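Beta-catenin homolog sys-1 (Caenorhabditis elegans, PDB 3C2G) acts as a transcriptional coregulator in the Wnt signaling asymmetry pathway, binding the TCF factor POP-1 directly to activate or repress target genes. Local coordinates at residues 343-347 with 399-403. Residues are numbered along the deposited sequence; the frame is centred on the assembly and turned at random.
Sequences YSGTG and CNCLR
Asn400 reaches from helix 388-409 over the backbone of helix 339-352, its amide nitrogen ND2 donating to OG1 of Thr346 at 3.2 Å and an N-H...O angle of 146°. The two segments run nearly parallel, their axes 8.9 Å apart, and this helix pair forms part of the armadillo surface on which the bound POP-1 peptide packs. Packing is closest around the asparagine: its CB lies 3.3 Å from Thr346 OG1, and its CG sits 3.7 Å from the CA of Gly347. Thr346 places OG1 between its backbone N and carbonyl carbon, chi1 60°, from where the hydroxyl also hydrogen-bonds to Ile342 O of its own helix. Its methyl CG2 meets Cys401 SG at 3.8 Å, and Ile375 of helix 368-377 touches both residues. Within helix 388-409, buried Asn400 OD1 accepts from Arg403 NH2 at 2.8 Å, and that nitrogen also bonds Ser350 OG.

The looser side is that of partly exposed Tyr343, whose ring meets the contact through CD1, 3.6 Å from Asn400 ND2, with ring and amide planes 32° apart; Arg393 makes a cation-pi contact with this ring. Here aromatic side chains of the peptide pack on Tyr343 and on Asn400. With both ends of the amide engaged, its rotation is fixed, and a short chain of hydrogen bonds runs from Thr346 through the amide to Arg403.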
loop_
_atom_site.group_PDB
_atom_site.type_symbol
_atom_site.label_atom_id
_atom_site.label_comp_id
_atom_site.label_asym_id
_atom_site.label_seq_id
_atom_site.Cartn_x
_atom_site.Cartn_y
_atom_site.Cartn_z
ATOM N N TYR A 343 -2.092 1.579 -11.879
ATOM C CA TYR A 343 -2.799 0.987 -10.767
ATOM C C TYR A 343 -2.930 1.971 -9.626
ATOM O O TYR A 343 -4.031 2.161 -9.116
ATOM C CB TYR A 343 -2.094 -0.268 -10.289
ATOM C CG TYR A 343 -2.617 -0.782 -8.976
ATOM C CD1 TYR A 343 -3.901 -1.366 -8.894
ATOM C CD2 TYR A 343 -1.835 -0.709 -7.810
ATOM C CE1 TYR A 343 -4.391 -1.851 -7.687
ATOM C CE2 TYR A 343 -2.315 -1.200 -6.588
ATOM C CZ TYR A 343 -3.594 -1.764 -6.528
ATOM O OH TYR A 343 -4.086 -2.255 -5.327
ATOM N N SER A 344 -1.824 2.614 -9.253
ATOM C CA SER A 344 -1.814 3.569 -8.147
ATOM C C SER A 344 -2.656 4.801 -8.445
ATOM O O SER A 344 -3.436 5.235 -7.602
ATOM C CB SER A 344 -0.386 4.004 -7.817
ATOM O OG SER A 344 0.456 2.894 -7.569
ATOM N N GLY A 345 -2.489 5.355 -9.645
ATOM C CA GLY A 345 -3.187 6.564 -10.053
ATOM C C GLY A 345 -4.693 6.386 -10.115
ATOM O O GLY A 345 -5.440 7.217 -9.593
ATOM N N THR A 346 -5.149 5.311 -10.759
ATOM C CA THR A 346 -6.576 5.059 -10.868
ATOM C C THR A 346 -7.181 4.715 -9.505
ATOM O O THR A 346 -8.351 5.022 -9.252
ATOM C CB THR A 346 -6.931 3.939 -11.906
ATOM O OG1 THR A 346 -6.315 2.698 -11.534
ATOM C CG2 THR A 346 -6.507 4.329 -13.315
ATOM N N GLY A 347 -6.393 4.055 -8.648
ATOM C CA GLY A 347 -6.811 3.730 -7.291
ATOM C C GLY A 347 -7.022 5.007 -6.506
ATOM O O GLY A 347 -8.040 5.180 -5.847
ATOM N N CYS A 399 -11.015 -2.576 -12.370
ATOM C CA CYS A 399 -11.864 -2.443 -11.208
ATOM C C CYS A 399 -11.812 -1.031 -10.623
ATOM O O CYS A 399 -12.852 -0.474 -10.288
ATOM C CB CYS A 399 -11.503 -3.476 -10.165
ATOM S SG CYS A 399 -12.743 -3.560 -8.880
ATOM N N ASN A 400 -10.608 -0.456 -10.516
ATOM C CA ASN A 400 -10.450 0.942 -10.118
ATOM C C ASN A 400 -11.188 1.913 -11.029
ATOM O O ASN A 400 -11.821 2.849 -10.550
ATOM C CB ASN A 400 -8.973 1.352 -10.117
ATOM C CG ASN A 400 -8.178 0.720 -8.986
ATOM O OD1 ASN A 400 -8.726 0.330 -7.956
ATOM N ND2 ASN A 400 -6.870 0.643 -9.173
ATOM N N CYS A 401 -11.071 1.722 -12.335
ATOM C CA CYS A 401 -11.691 2.644 -13.288
ATOM C C CYS A 401 -13.217 2.656 -13.176
ATOM O O CYS A 401 -13.820 3.718 -13.080
ATOM C CB CYS A 401 -11.243 2.342 -14.711
ATOM S SG CYS A 401 -9.490 2.709 -15.051
ATOM N N LEU A 402 -13.820 1.473 -13.121
ATOM C CA LEU A 402 -15.263 1.334 -13.003
ATOM C C LEU A 402 -15.790 1.830 -11.669
ATOM O O LEU A 402 -16.908 2.359 -11.592
ATOM C CB LEU A 402 -15.684 -0.113 -13.222
ATOM C CG LEU A 402 -15.365 -0.729 -14.580
ATOM C CD1 LEU A 402 -15.662 -2.195 -14.491
ATOM C CD2 LEU A 402 -16.141 -0.091 -15.752
ATOM N N ARG A 403 -15.003 1.668 -10.614
ATOM C CA ARG A 403 -15.386 2.231 -9.314
ATOM C C ARG A 403 -15.380 3.772 -9.386
ATOM O O ARG A 403 -16.228 4.441 -8.807
ATOM C CB ARG A 403 -14.461 1.713 -8.209
ATOM C CG ARG A 403 -15.160 1.452 -6.885
ATOM C CD ARG A 403 -14.236 0.824 -5.800
ATOM N NE ARG A 403 -12.890 1.393 -5.818
ATOM C CZ ARG A 403 -11.808 0.724 -6.203
ATOM N NH1 ARG A 403 -11.913 -0.555 -6.573
ATOM N NH2 ARG A 403 -10.622 1.341 -6.224
#